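Local coordinates for type IV secretion protein Dot (Legionella pneumophila, PDB 6KS5) that is a hydrolase, a bacterial deubiquitinase that regulates the association of polyubiquitin molecules with the Legionella phagosome, at residues Glu224-Met229 with Ile246-Val251; Ser132-Tyr137 with Ala163-Phe168; Gly24-Cys29 with Leu101-Arg106; Thr111-Asn116 with Glu204-Tyr209. One frame throughout, in Å; residues are numbered along the deposited sequence.

Interaction 3 lies nearest the probable active centre: its loop 24-29 ends at C29, whose side chain touches H270, consistent with the cysteine-histidine pairing of a thiol-dependent deubiquitinase. Helix 95-112 links it to interaction 4, where the chain leaves that helix and meets helix 193-214; the two centres are about 20 Å apart. Interaction 4 touches interaction 1 directly, L113 CD2 lying 4.2 Å from M228 CG, and interaction 1 carries helix 222-231 against the edge strand of the sheet. Interaction 2 is nested within the loop closed by interaction 4 and belongs to a helical region remote from C29, its centre about 28 Å from that of interaction 3.

Interaction 1 of 4, residues Glu224-Met229 with Ile246-Val251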
loop_
_atom_site.group_PDB
_atom_site.type_symbol
_atom_site.label_atom_id
_atom_site.label_comp_id
_atom_site.label_asym_id
_atom_site.label_seq_id
_atom_site.Cartn_x
_atom_site.Cartn_y
_atom_site.Cartn_z
ATOM N N GLU A 224 1.782 7.586 1.510
ATOM C CA GLU A 224 1.672 6.511 2.493
ATOM C C GLU A 224 2.970 5.725 2.597
ATOM O O GLU A 224 3.384 5.330 3.693
ATOM C CB GLU A 224 0.519 5.574 2.124
ATOM C CG GLU A 224 -0.829 6.264 1.909
ATOM C CD GLU A 224 -1.095 6.686 0.471
ATOM O OE1 GLU A 224 -2.167 7.271 0.219
ATOM O OE2 GLU A 224 -0.253 6.426 -0.410
ATOM N N ILE A 225 3.640 5.509 1.467
ATOM C CA ILE A 225 4.832 4.672 1.452
ATOM C C ILE A 225 5.941 5.315 2.277
ATOM O O ILE A 225 6.634 4.637 3.044
ATOM C CB ILE A 225 5.260 4.413 -0.006
ATOM C CG1 ILE A 225 4.271 3.467 -0.687
ATOM C CG2 ILE A 225 6.681 3.882 -0.067
ATOM C CD1 ILE A 225 4.435 3.398 -2.189
ATOM N N MET A 226 6.113 6.633 2.153
ATOM C CA MET A 226 7.171 7.298 2.905
ATOM C C MET A 226 6.954 7.157 4.410
ATOM O O MET A 226 7.887 6.804 5.143
ATOM C CB MET A 226 7.268 8.768 2.492
ATOM C CG MET A 226 8.037 8.989 1.190
ATOM S SD MET A 226 9.764 8.448 1.272
ATOM C CE MET A 226 9.709 6.953 0.290
ATOM N N THR A 227 5.723 7.393 4.889
ATOM C CA THR A 227 5.443 7.172 6.308
ATOM C C THR A 227 5.516 5.694 6.667
ATOM O O THR A 227 5.811 5.355 7.819
ATOM C CB THR A 227 4.070 7.731 6.698
ATOM O OG1 THR A 227 3.060 6.744 6.466
ATOM C CG2 THR A 227 3.743 8.990 5.902
ATOM N N MET A 228 5.255 4.802 5.703
ATOM C CA MET A 228 5.448 3.376 5.947
ATOM C C MET A 228 6.925 3.034 6.046
ATOM O O MET A 228 7.331 2.253 6.913
ATOM C CB MET A 228 4.796 2.550 4.840
ATOM C CG MET A 228 3.318 2.306 5.030
ATOM S SD MET A 228 2.620 1.265 3.738
ATOM C CE MET A 228 0.909 1.193 4.277
ATOM N N MET A 229 7.744 3.596 5.156
ATOM C CA MET A 229 9.174 3.338 5.224
ATOM C C MET A 229 9.821 4.070 6.388
ATOM O O MET A 229 10.859 3.618 6.885
ATOM C CB MET A 229 9.846 3.730 3.907
ATOM C CG MET A 229 9.379 2.927 2.697
ATOM S SD MET A 229 9.901 1.198 2.721
ATOM C CE MET A 229 8.322 0.371 2.871
ATOM N N ILE A 246 14.288 12.337 -8.883
ATOM C CA ILE A 246 13.745 11.869 -7.611
ATOM C C ILE A 246 12.351 12.453 -7.414
ATOM O O ILE A 246 12.154 13.667 -7.531
ATOM C CB ILE A 246 14.679 12.254 -6.447
ATOM C CG1 ILE A 246 16.109 11.764 -6.701
ATOM C CG2 ILE A 246 14.146 11.734 -5.113
ATOM C CD1 ILE A 246 17.037 12.829 -7.304
ATOM N N VAL A 247 11.382 11.590 -7.122
ATOM C CA VAL A 247 10.005 12.005 -6.849
ATOM C C VAL A 247 9.718 12.038 -5.353
ATOM O O VAL A 247 9.132 12.994 -4.843
ATOM C CB VAL A 247 9.012 11.079 -7.590
ATOM C CG1 VAL A 247 7.612 11.202 -6.995
ATOM C CG2 VAL A 247 8.996 11.400 -9.072
ATOM N N ALA A 248 10.124 10.993 -4.639
ATOM C CA ALA A 248 9.991 10.916 -3.195
ATOM C C ALA A 248 11.190 10.149 -2.657
ATOM O O ALA A 248 11.689 9.223 -3.303
ATOM C CB ALA A 248 8.682 10.239 -2.784
ATOM N N GLU A 249 11.648 10.540 -1.473
ATOM C CA GLU A 249 12.916 10.044 -0.956
ATOM C C GLU A 249 12.864 10.008 0.562
ATOM O O GLU A 249 12.413 10.968 1.190
ATOM C CB GLU A 249 14.076 10.933 -1.426
ATOM C CG GLU A 249 15.371 10.194 -1.745
ATOM C CD GLU A 249 16.557 11.130 -1.939
ATOM O OE1 GLU A 249 17.564 10.704 -2.545
ATOM O OE2 GLU A 249 16.484 12.294 -1.488
ATOM N N TYR A 250 13.313 8.901 1.144
ATOM C CA TYR A 250 13.581 8.821 2.575
ATOM C C TYR A 250 15.054 8.485 2.761
ATOM O O TYR A 250 15.537 7.470 2.244
ATOM C CB TYR A 250 12.694 7.780 3.262
ATOM C CG TYR A 250 13.019 7.599 4.730
ATOM C CD1 TYR A 250 13.111 8.694 5.580
ATOM C CD2 TYR A 250 13.238 6.335 5.265
ATOM C CE1 TYR A 250 13.408 8.536 6.922
ATOM C CE2 TYR A 250 13.538 6.168 6.607
ATOM C CZ TYR A 250 13.623 7.272 7.429
ATOM O OH TYR A 250 13.919 7.112 8.762
ATOM N N VAL A 251 15.765 9.341 3.488
ATOM C CA VAL A 251 17.205 9.213 3.676
ATOM C C VAL A 251 17.491 9.116 5.160
ATOM O O VAL A 251 17.070 9.961 5.950
ATOM C CB VAL A 251 17.963 10.403 3.060
ATOM C CG1 VAL A 251 19.431 10.365 3.463
ATOM C CG2 VAL A 251 17.818 10.392 1.547
#
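M226 and M229, about one turn apart on helix 222-231, meet A248 and Y250 in a helix-on-strand contact at the edge of the mixed sheet, beside a classic beta bulge in which V247 and A248 both face I238. M226 comes first. Its CG stands anti to the carbonyl carbon (chi1 -80°); a bend at chi2 brings SD against the strand backbone, 3.5 Å from E249 C and 3.6 Å from Y250 CB, and chi3 turns CE. An unbranched thioether suits such an uneven surface, and the small A248 lets M226 CG approach to 4.2 Å from A248 CB. T227 spends its hydroxyl within the helix: T227 OG1 bonds to E224 O at 3.1 Å, a carbonyl that also accepts M228 N. M229 directs its CB at the strand, yet its thioether leads away to pack on F30 and L236. What M229 offers Y250 is mostly backbone. The tyrosine ring lies beside the end of this segment while its hydroxyl bonds to N233 OD1, and Y250 CE2 sits 3.7 Å from M229 O, which approaches the ring obliquely.

Interaction 2 of 4, residues Ser132-Tyr137 with Ala163-Phe168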
loop_
_atom_site.group_PDB
_atom_site.type_symbol
_atom_site.label_atom_id
_atom_site.label_comp_id
_atom_site.label_asym_id
_atom_site.label_seq_id
_atom_site.Cartn_x
_atom_site.Cartn_y
_atom_site.Cartn_z
ATOM N N SER A 132 -2.663 20.195 5.170
ATOM C CA SER A 132 -2.627 20.712 3.807
ATOM C C SER A 132 -3.573 19.941 2.899
ATOM O O SER A 132 -4.272 20.539 2.074
ATOM C CB SER A 132 -1.195 20.681 3.267
ATOM O OG SER A 132 -0.316 21.322 4.175
ATOM N N ALA A 133 -3.608 18.614 3.030
ATOM C CA ALA A 133 -4.460 17.815 2.158
ATOM C C ALA A 133 -5.927 18.149 2.371
ATOM O O ALA A 133 -6.694 18.256 1.406
ATOM C CB ALA A 133 -4.212 16.323 2.394
ATOM N N PHE A 134 -6.333 18.336 3.629
ATOM C CA PHE A 134 -7.726 18.652 3.916
ATOM C C PHE A 134 -8.078 20.051 3.436
ATOM O O PHE A 134 -9.083 20.246 2.742
ATOM C CB PHE A 134 -7.996 18.513 5.411
ATOM C CG PHE A 134 -8.267 17.101 5.850
ATOM C CD1 PHE A 134 -7.839 16.027 5.085
ATOM C CD2 PHE A 134 -8.951 16.851 7.022
ATOM C CE1 PHE A 134 -8.086 14.733 5.485
ATOM C CE2 PHE A 134 -9.204 15.561 7.426
ATOM C CZ PHE A 134 -8.769 14.501 6.660
ATOM N N LYS A 135 -7.263 21.040 3.798
ATOM C CA LYS A 135 -7.500 22.392 3.313
ATOM C C LYS A 135 -7.575 22.420 1.793
ATOM O O LYS A 135 -8.494 23.019 1.218
ATOM C CB LYS A 135 -6.405 23.326 3.823
ATOM C CG LYS A 135 -6.546 23.670 5.293
ATOM C CD LYS A 135 -5.516 24.690 5.724
ATOM C CE LYS A 135 -4.936 24.332 7.079
ATOM N NZ LYS A 135 -3.950 25.353 7.528
ATOM N N ASN A 136 -6.631 21.752 1.125
ATOM C CA ASN A 136 -6.699 21.625 -0.325
ATOM C C ASN A 136 -8.005 20.979 -0.759
ATOM O O ASN A 136 -8.610 21.399 -1.750
ATOM C CB ASN A 136 -5.516 20.808 -0.845
ATOM C CG ASN A 136 -4.219 21.570 -0.795
ATOM O OD1 ASN A 136 -4.214 22.795 -0.716
ATOM N ND2 ASN A 136 -3.105 20.849 -0.846
ATOM N N TYR A 137 -8.451 19.950 -0.033
ATOM C CA TYR A 137 -9.698 19.280 -0.386
ATOM C C TYR A 137 -10.868 20.253 -0.379
ATOM O O TYR A 137 -11.752 20.180 -1.239
ATOM C CB TYR A 137 -9.962 18.123 0.577
ATOM C CG TYR A 137 -11.083 17.211 0.139
ATOM C CD1 TYR A 137 -12.402 17.499 0.448
ATOM C CD2 TYR A 137 -10.818 16.059 -0.581
ATOM C CE1 TYR A 137 -13.426 16.664 0.043
ATOM C CE2 TYR A 137 -11.829 15.220 -0.992
ATOM C CZ TYR A 137 -13.132 15.524 -0.679
ATOM O OH TYR A 137 -14.147 14.687 -1.088
ATOM N N ALA A 163 -16.445 10.993 4.726
ATOM C CA ALA A 163 -17.623 11.549 5.383
ATOM C C ALA A 163 -17.303 12.867 6.075
ATOM O O ALA A 163 -18.047 13.843 5.938
ATOM C CB ALA A 163 -18.191 10.539 6.377
ATOM N N PHE A 164 -16.194 12.920 6.817
ATOM C CA PHE A 164 -15.838 14.157 7.505
ATOM C C PHE A 164 -15.452 15.246 6.513
ATOM O O PHE A 164 -15.777 16.421 6.718
ATOM C CB PHE A 164 -14.701 13.903 8.496
ATOM C CG PHE A 164 -14.053 15.160 9.014
ATOM C CD1 PHE A 164 -14.582 15.828 10.104
ATOM C CD2 PHE A 164 -12.917 15.676 8.405
ATOM C CE1 PHE A 164 -13.990 16.984 10.578
ATOM C CE2 PHE A 164 -12.324 16.830 8.872
ATOM C CZ PHE A 164 -12.860 17.483 9.959
ATOM N N LEU A 165 -14.754 14.881 5.436
ATOM C CA LEU A 165 -14.321 15.890 4.477
ATOM C C LEU A 165 -15.504 16.476 3.717
ATOM O O LEU A 165 -15.549 17.686 3.474
ATOM C CB LEU A 165 -13.293 15.298 3.511
ATOM C CG LEU A 165 -11.851 15.244 4.033
ATOM C CD1 LEU A 165 -10.966 14.368 3.149
ATOM C CD2 LEU A 165 -11.265 16.642 4.169
ATOM N N GLU A 166 -16.477 15.641 3.341
ATOM C CA GLU A 166 -17.668 16.163 2.674
ATOM C C GLU A 166 -18.448 17.087 3.597
ATOM O O GLU A 166 -18.907 18.159 3.180
ATOM C CB GLU A 166 -18.554 15.019 2.193
ATOM C CG GLU A 166 -18.138 14.459 0.848
ATOM C CD GLU A 166 -17.885 15.546 -0.182
ATOM O OE1 GLU A 166 -18.785 16.389 -0.395
ATOM O OE2 GLU A 166 -16.780 15.555 -0.769
ATOM N N TYR A 167 -18.604 16.690 4.857
ATOM C CA TYR A 167 -19.158 17.608 5.839
ATOM C C TYR A 167 -18.283 18.849 5.967
ATOM O O TYR A 167 -18.794 19.971 6.023
ATOM C CB TYR A 167 -19.312 16.902 7.185
ATOM C CG TYR A 167 -19.965 17.756 8.240
ATOM C CD1 TYR A 167 -21.337 17.983 8.230
ATOM C CD2 TYR A 167 -19.210 18.339 9.244
ATOM C CE1 TYR A 167 -21.935 18.769 9.194
ATOM C CE2 TYR A 167 -19.796 19.124 10.210
ATOM C CZ TYR A 167 -21.155 19.340 10.181
ATOM O OH TYR A 167 -21.723 20.131 11.150
ATOM N N PHE A 168 -16.958 18.665 5.980
ATOM C CA PHE A 168 -16.033 19.794 6.075
ATOM C C PHE A 168 -16.188 20.742 4.893
ATOM O O PHE A 168 -16.108 21.965 5.054
ATOM C CB PHE A 168 -14.597 19.274 6.161
ATOM C CG PHE A 168 -13.565 20.338 6.415
ATOM C CD1 PHE A 168 -13.839 21.409 7.244
ATOM C CD2 PHE A 168 -12.302 20.243 5.846
ATOM C CE1 PHE A 168 -12.883 22.379 7.489
ATOM C CE2 PHE A 168 -11.338 21.211 6.084
ATOM C CZ PHE A 168 -11.633 22.282 6.912
#
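L165 fits its branched side chain against two aromatic rings, F134 and Y137, where helices 130-140 and 162-173 pack at a crossing angle of -49° with segment axes 10.3 Å apart. This is a buried helix-helix interface built from aromatic and aliphatic groups. The leucine divides its atoms between the two rings: CD2 lies over the face of F134, 3.5 Å from F134 CG and displaced toward the rim, a CH-pi contact, while CB and CD1 cover one face of Y137, with L165 CB 3.7 Å from Y137 CE1. A leucine suits the place because its fork presents methyls to both rings at once. F134 has its CG beside the backbone N, and its far rim reaches F164, F134 CE2 standing 3.7 Å from F164 CE2; the rings meet rim to rim, neither covering the other. F168 adds a looser flank, its CE2 4.3 Å from F134 CB, and I197 of helix 193-214 touches F134 and F168. Y137 differs from F134 in having CG anti to the backbone N (chi1 -169°); its ring lies against L165 and its OH meets E166. That glutamate starts out pointing away and is bent at chi2, bringing its carboxylate back to the interface, where it also forms a salt bridge with R141. With the ring and carboxylate planes 70° apart, Y137 OH donates to E166 OE2 at 2.8 Å, nearly along the C-O axis of the carboxylate.

Interaction 3 of 4, residues Gly24-Cys29 with Leu101-Arg106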
loop_
_atom_site.group_PDB
_atom_site.type_symbol
_atom_site.label_atom_id
_atom_site.label_comp_id
_atom_site.label_asym_id
_atom_site.label_seq_id
_atom_site.Cartn_x
_atom_site.Cartn_y
_atom_site.Cartn_z
ATOM N N GLY A 24 1.371 -6.421 -10.805
ATOM C CA GLY A 24 0.403 -5.612 -10.095
ATOM C C GLY A 24 -0.843 -6.400 -9.744
ATOM O O GLY A 24 -1.955 -5.866 -9.774
ATOM N N ALA A 25 -0.671 -7.682 -9.429
ATOM C CA ALA A 25 -1.792 -8.502 -8.993
ATOM C C ALA A 25 -2.208 -8.110 -7.583
ATOM O O ALA A 25 -1.364 -7.831 -6.727
ATOM C CB ALA A 25 -1.428 -9.985 -9.039
ATOM N N PHE A 26 -3.520 -8.077 -7.351
ATOM C CA PHE A 26 -4.099 -7.717 -6.059
ATOM C C PHE A 26 -3.702 -6.317 -5.609
ATOM O O PHE A 26 -3.733 -6.020 -4.414
ATOM C CB PHE A 26 -3.721 -8.734 -4.981
ATOM C CG PHE A 26 -4.211 -10.117 -5.262
ATOM C CD1 PHE A 26 -5.466 -10.519 -4.833
ATOM C CD2 PHE A 26 -3.420 -11.016 -5.956
ATOM C CE1 PHE A 26 -5.920 -11.797 -5.085
ATOM C CE2 PHE A 26 -3.868 -12.294 -6.214
ATOM C CZ PHE A 26 -5.119 -12.687 -5.775
ATOM N N ASP A 27 -3.313 -5.455 -6.548
ATOM C CA ASP A 27 -2.942 -4.072 -6.251
ATOM C C ASP A 27 -1.859 -3.985 -5.168
ATOM O O ASP A 27 -1.796 -3.010 -4.415
ATOM C CB ASP A 27 -4.175 -3.245 -5.861
ATOM C CG ASP A 27 -5.139 -3.017 -7.035
ATOM O OD1 ASP A 27 -4.815 -3.413 -8.175
ATOM O OD2 ASP A 27 -6.228 -2.438 -6.822
ATOM N N ASN A 28 -0.994 -5.001 -5.084
ATOM C CA ASN A 28 0.086 -5.066 -4.102
ATOM C C ASN A 28 1.450 -4.826 -4.753
ATOM O O ASN A 28 2.473 -5.307 -4.273
ATOM C CB ASN A 28 0.042 -6.410 -3.357
ATOM C CG ASN A 28 -1.039 -6.451 -2.269
ATOM O OD1 ASN A 28 -1.434 -5.411 -1.747
ATOM N ND2 ASN A 28 -1.512 -7.654 -1.923
ATOM N N CYS A 29 1.471 -4.046 -5.831
ATOM C CA CYS A 29 2.662 -3.923 -6.662
ATOM C C CYS A 29 3.843 -3.350 -5.876
ATOM O O CYS A 29 4.982 -3.796 -6.059
ATOM C CB CYS A 29 2.334 -3.046 -7.868
ATOM S SG CYS A 29 3.750 -2.579 -8.876
ATOM N N LEU A 101 3.784 -12.646 0.349
ATOM C CA LEU A 101 4.209 -11.597 1.270
ATOM C C LEU A 101 3.495 -10.280 1.000
ATOM O O LEU A 101 3.347 -9.457 1.911
ATOM C CB LEU A 101 5.722 -11.406 1.180
ATOM C CG LEU A 101 6.553 -12.515 1.821
ATOM C CD1 LEU A 101 8.033 -12.206 1.721
ATOM C CD2 LEU A 101 6.144 -12.706 3.268
ATOM N N GLY A 102 3.050 -10.059 -0.238
ATOM C CA GLY A 102 2.283 -8.862 -0.528
ATOM C C GLY A 102 1.009 -8.785 0.288
ATOM O O GLY A 102 0.613 -7.708 0.736
ATOM N N PHE A 103 0.358 -9.929 0.505
ATOM C CA PHE A 103 -0.883 -9.939 1.271
ATOM C C PHE A 103 -0.631 -9.611 2.738
ATOM O O PHE A 103 -1.362 -8.819 3.344
ATOM C CB PHE A 103 -1.573 -11.298 1.143
ATOM C CG PHE A 103 -2.116 -11.580 -0.226
ATOM C CD1 PHE A 103 -2.969 -10.684 -0.844
ATOM C CD2 PHE A 103 -1.792 -12.752 -0.887
ATOM C CE1 PHE A 103 -3.473 -10.940 -2.098
ATOM C CE2 PHE A 103 -2.296 -13.010 -2.144
ATOM C CZ PHE A 103 -3.140 -12.105 -2.747
ATOM N N LEU A 104 0.391 -10.224 3.332
ATOM C CA LEU A 104 0.626 -10.019 4.756
ATOM C C LEU A 104 1.155 -8.618 5.034
ATOM O O LEU A 104 0.804 -8.005 6.051
ATOM C CB LEU A 104 1.589 -11.077 5.279
ATOM C CG LEU A 104 1.205 -12.504 4.891
ATOM C CD1 LEU A 104 2.430 -13.380 4.659
ATOM C CD2 LEU A 104 0.309 -13.086 5.961
ATOM N N LEU A 105 1.982 -8.083 4.129
ATOM C CA LEU A 105 2.511 -6.738 4.322
ATOM C C LEU A 105 1.412 -5.694 4.209
ATOM O O LEU A 105 1.435 -4.691 4.929
ATOM C CB LEU A 105 3.622 -6.457 3.313
ATOM C CG LEU A 105 4.945 -7.195 3.517
ATOM C CD1 LEU A 105 5.740 -7.232 2.227
ATOM C CD2 LEU A 105 5.753 -6.554 4.631
ATOM N N ARG A 106 0.436 -5.913 3.320
ATOM C CA ARG A 106 -0.648 -4.947 3.164
ATOM C C ARG A 106 -1.410 -4.751 4.467
ATOM O O ARG A 106 -1.887 -3.646 4.751
ATOM C CB ARG A 106 -1.601 -5.390 2.051
ATOM C CG ARG A 106 -2.882 -4.570 1.991
ATOM C CD ARG A 106 -3.754 -4.912 0.797
ATOM N NE ARG A 106 -3.230 -4.388 -0.459
ATOM C CZ ARG A 106 -3.263 -3.107 -0.812
ATOM N NH1 ARG A 106 -3.783 -2.200 0.004
ATOM N NH2 ARG A 106 -2.769 -2.731 -1.983
#
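F26 and F103 form the aromatic part of this contact between the loop ahead of helix 29-40 and helix 95-112. The stack is T-shaped: the edge of F103 points at the face of F26, the planes 79° apart, with F103 CZ over the centre of the F26 ring and F103 CE1 3.4 Å from F26 CG. F327 and L330 of helix 326-334 continue this apolar cluster. Close backbone packing comes next: G102 has no side chain to hold the loop off, and its CA lies 5.7 Å from N28 CA. A separate side-chain contact sets the N28 amide against the rim of F103, N28 ND2 lying 3.5 Å from F103 CD1 with the amide steeply inclined to that ring. The polar part belongs to R106, whose CG is anti to the backbone N (chi1 170°) and whose chain bends at chi3. Its guanidinium is nearly coplanar with the N28 amide and presents an edge to the loop: NE and NH2 both donate to N28 OD1, NH2 weakly at 3.0 Å and NE at a modelled length too short to trust. R106 NH2 also makes a weak bond to D27 O at 2.6 Å, while NH1 serves V218 O. D27 O accepts from K219 NZ as well, so two cationic side chains converge on one carbonyl and probably polarise it. A guanidinium, with several N-H groups to offer N28 OD1 and D27 O, suits this place, although none of these bonds is individually firm; the loop runs on directly into C29.

Interaction 4 of 4, residues Thr111-Asn116 with Glu204-Tyr209; sequences TQLVNN and EGYTLY
Y206 reaches from helix 193-214 to the linker that follows helix 95-112, and on this side the contact is tight. Its CG is anti to the backbone N (chi1 -175°), and the ring extends from there to the 111-116 linker. The hydrogen bond from Y206 OH to L113 O is modelled implausibly short, and the position of that oxygen is itself uncertain, so its geometry is doubtful. A tyrosine suits this place, since a long flat ring spans the distance between helix and linker and carries a hydroxyl at its tip that can donate to a backbone acceptor. L113 CB lies in van der Waals contact, 3.6 Å from Y206 OH, and V114 O lies 3.8 Å from Y206 CE2, oblique to the ring. W201, V119 and M123 also touch Y206. Toward solvent the packing slackens. V114 and T207, both partly exposed and beta-branched, approach only to 4.3 Å between V114 CG2 and T207 CB, and T207 OG1 keeps a weak bond to E204 O within its own helix. The backbone O of N116 lies 3.7 Å from Y206 OH. The whole is a helix-loop-helix connection: the chain leaves helix 95-112, the linker packs on helix 193-214, and N116 N-caps helix 117-122, its side-chain OD1 accepting V119 N.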
loop_
_atom_site.group_PDB
_atom_site.type_symbol
_atom_site.label_atom_id
_atom_site.label_comp_id
_atom_site.label_asym_id
_atom_site.label_seq_id
_atom_site.Cartn_x
_atom_site.Cartn_y
_atom_site.Cartn_z
ATOM N N THR A 111 -1.288 -2.101 11.061
ATOM C CA THR A 111 -1.275 -2.424 12.484
ATOM C C THR A 111 -0.031 -1.906 13.189
ATOM O O THR A 111 -0.022 -1.843 14.422
ATOM C CB THR A 111 -1.373 -3.932 12.725
ATOM O OG1 THR A 111 -0.079 -4.527 12.553
ATOM C CG2 THR A 111 -2.363 -4.579 11.782
ATOM N N GLN A 112 1.009 -1.535 12.450
ATOM C CA GLN A 112 2.199 -0.983 13.073
ATOM C C GLN A 112 2.148 0.532 13.196
ATOM O O GLN A 112 2.994 1.107 13.891
ATOM C CB GLN A 112 3.451 -1.400 12.292
ATOM N N LEU A 113 1.185 1.194 12.556
ATOM C CA LEU A 113 1.082 2.648 12.645
ATOM C C LEU A 113 -0.325 3.078 13.034
ATOM O O LEU A 113 -0.832 4.100 12.568
ATOM C CB LEU A 113 1.516 3.321 11.342
ATOM C CG LEU A 113 1.123 2.764 9.967
ATOM C CD1 LEU A 113 -0.348 2.990 9.648
ATOM C CD2 LEU A 113 2.026 3.345 8.877
ATOM N N VAL A 114 -0.974 2.320 13.913
ATOM C CA VAL A 114 -2.268 2.716 14.441
ATOM C C VAL A 114 -2.200 3.078 15.922
ATOM O O VAL A 114 -2.936 3.969 16.365
ATOM C CB VAL A 114 -3.338 1.629 14.187
ATOM C CG1 VAL A 114 -3.044 0.372 14.985
ATOM C CG2 VAL A 114 -4.739 2.159 14.493
ATOM N N ASN A 115 -1.339 2.419 16.700
ATOM C CA ASN A 115 -1.022 2.832 18.059
ATOM C C ASN A 115 0.283 3.615 18.131
ATOM O O ASN A 115 0.852 3.764 19.218
ATOM C CB ASN A 115 -0.956 1.617 18.984
ATOM C CG ASN A 115 -1.952 0.542 18.608
ATOM O OD1 ASN A 115 -1.646 -0.353 17.815
ATOM N ND2 ASN A 115 -3.152 0.617 19.177
ATOM N N ASN A 116 0.782 4.094 16.993
ATOM C CA ASN A 116 1.977 4.937 16.947
ATOM C C ASN A 116 1.504 6.384 16.967
ATOM O O ASN A 116 1.181 6.973 15.934
ATOM C CB ASN A 116 2.817 4.623 15.712
ATOM C CG ASN A 116 4.155 5.357 15.699
ATOM O OD1 ASN A 116 4.343 6.368 16.379
ATOM N ND2 ASN A 116 5.094 4.840 14.919
ATOM N N GLU A 204 -10.848 9.926 15.654
ATOM C CA GLU A 204 -11.149 8.786 14.799
ATOM C C GLU A 204 -10.596 8.880 13.388
ATOM O O GLU A 204 -10.712 7.899 12.650
ATOM C CB GLU A 204 -12.669 8.567 14.725
ATOM C CG GLU A 204 -13.471 9.840 14.530
ATOM C CD GLU A 204 -14.889 9.558 14.079
ATOM O OE1 GLU A 204 -15.067 8.648 13.236
ATOM O OE2 GLU A 204 -15.820 10.242 14.566
ATOM N N GLY A 205 -10.006 10.004 12.979
ATOM C CA GLY A 205 -9.542 10.125 11.605
ATOM C C GLY A 205 -8.334 9.257 11.306
ATOM O O GLY A 205 -8.274 8.596 10.264
ATOM N N TYR A 206 -7.359 9.240 12.218
ATOM C CA TYR A 206 -6.140 8.465 12.008
ATOM C C TYR A 206 -6.431 6.974 11.928
ATOM O O TYR A 206 -5.892 6.281 11.055
ATOM C CB TYR A 206 -5.141 8.745 13.133
ATOM C CG TYR A 206 -3.788 8.085 12.960
ATOM C CD1 TYR A 206 -3.032 8.305 11.819
ATOM C CD2 TYR A 206 -3.258 7.261 13.946
ATOM C CE1 TYR A 206 -1.795 7.718 11.658
ATOM C CE2 TYR A 206 -2.016 6.670 13.791
ATOM C CZ TYR A 206 -1.290 6.910 12.642
ATOM O OH TYR A 206 -0.052 6.337 12.457
ATOM N N THR A 207 -7.274 6.454 12.827
ATOM C CA THR A 207 -7.533 5.018 12.810
ATOM C C THR A 207 -8.322 4.622 11.568
ATOM O O THR A 207 -8.036 3.588 10.957
ATOM C CB THR A 207 -8.254 4.574 14.088
ATOM O OG1 THR A 207 -9.646 4.901 14.011
ATOM C CG2 THR A 207 -7.639 5.234 15.320
ATOM N N LEU A 208 -9.295 5.445 11.162
ATOM C CA LEU A 208 -10.010 5.195 9.910
ATOM C C LEU A 208 -9.046 5.110 8.736
ATOM O O LEU A 208 -9.225 4.296 7.820
ATOM C CB LEU A 208 -11.026 6.305 9.658
ATOM C CG LEU A 208 -12.380 6.273 10.351
ATOM C CD1 LEU A 208 -13.077 7.585 10.094
ATOM C CD2 LEU A 208 -13.209 5.111 9.841
ATOM N N TYR A 209 -8.015 5.950 8.752
ATOM C CA TYR A 209 -7.007 5.925 7.705
ATOM C C TYR A 209 -6.252 4.606 7.706
ATOM O O TYR A 209 -6.036 4.004 6.645
ATOM C CB TYR A 209 -6.065 7.100 7.914
ATOM C CG TYR A 209 -4.979 7.269 6.887
ATOM C CD1 TYR A 209 -5.268 7.350 5.533
ATOM C CD2 TYR A 209 -3.658 7.391 7.283
ATOM C CE1 TYR A 209 -4.263 7.534 4.607
ATOM C CE2 TYR A 209 -2.656 7.573 6.372
ATOM C CZ TYR A 209 -2.957 7.646 5.039
ATOM O OH TYR A 209 -1.928 7.828 4.141
#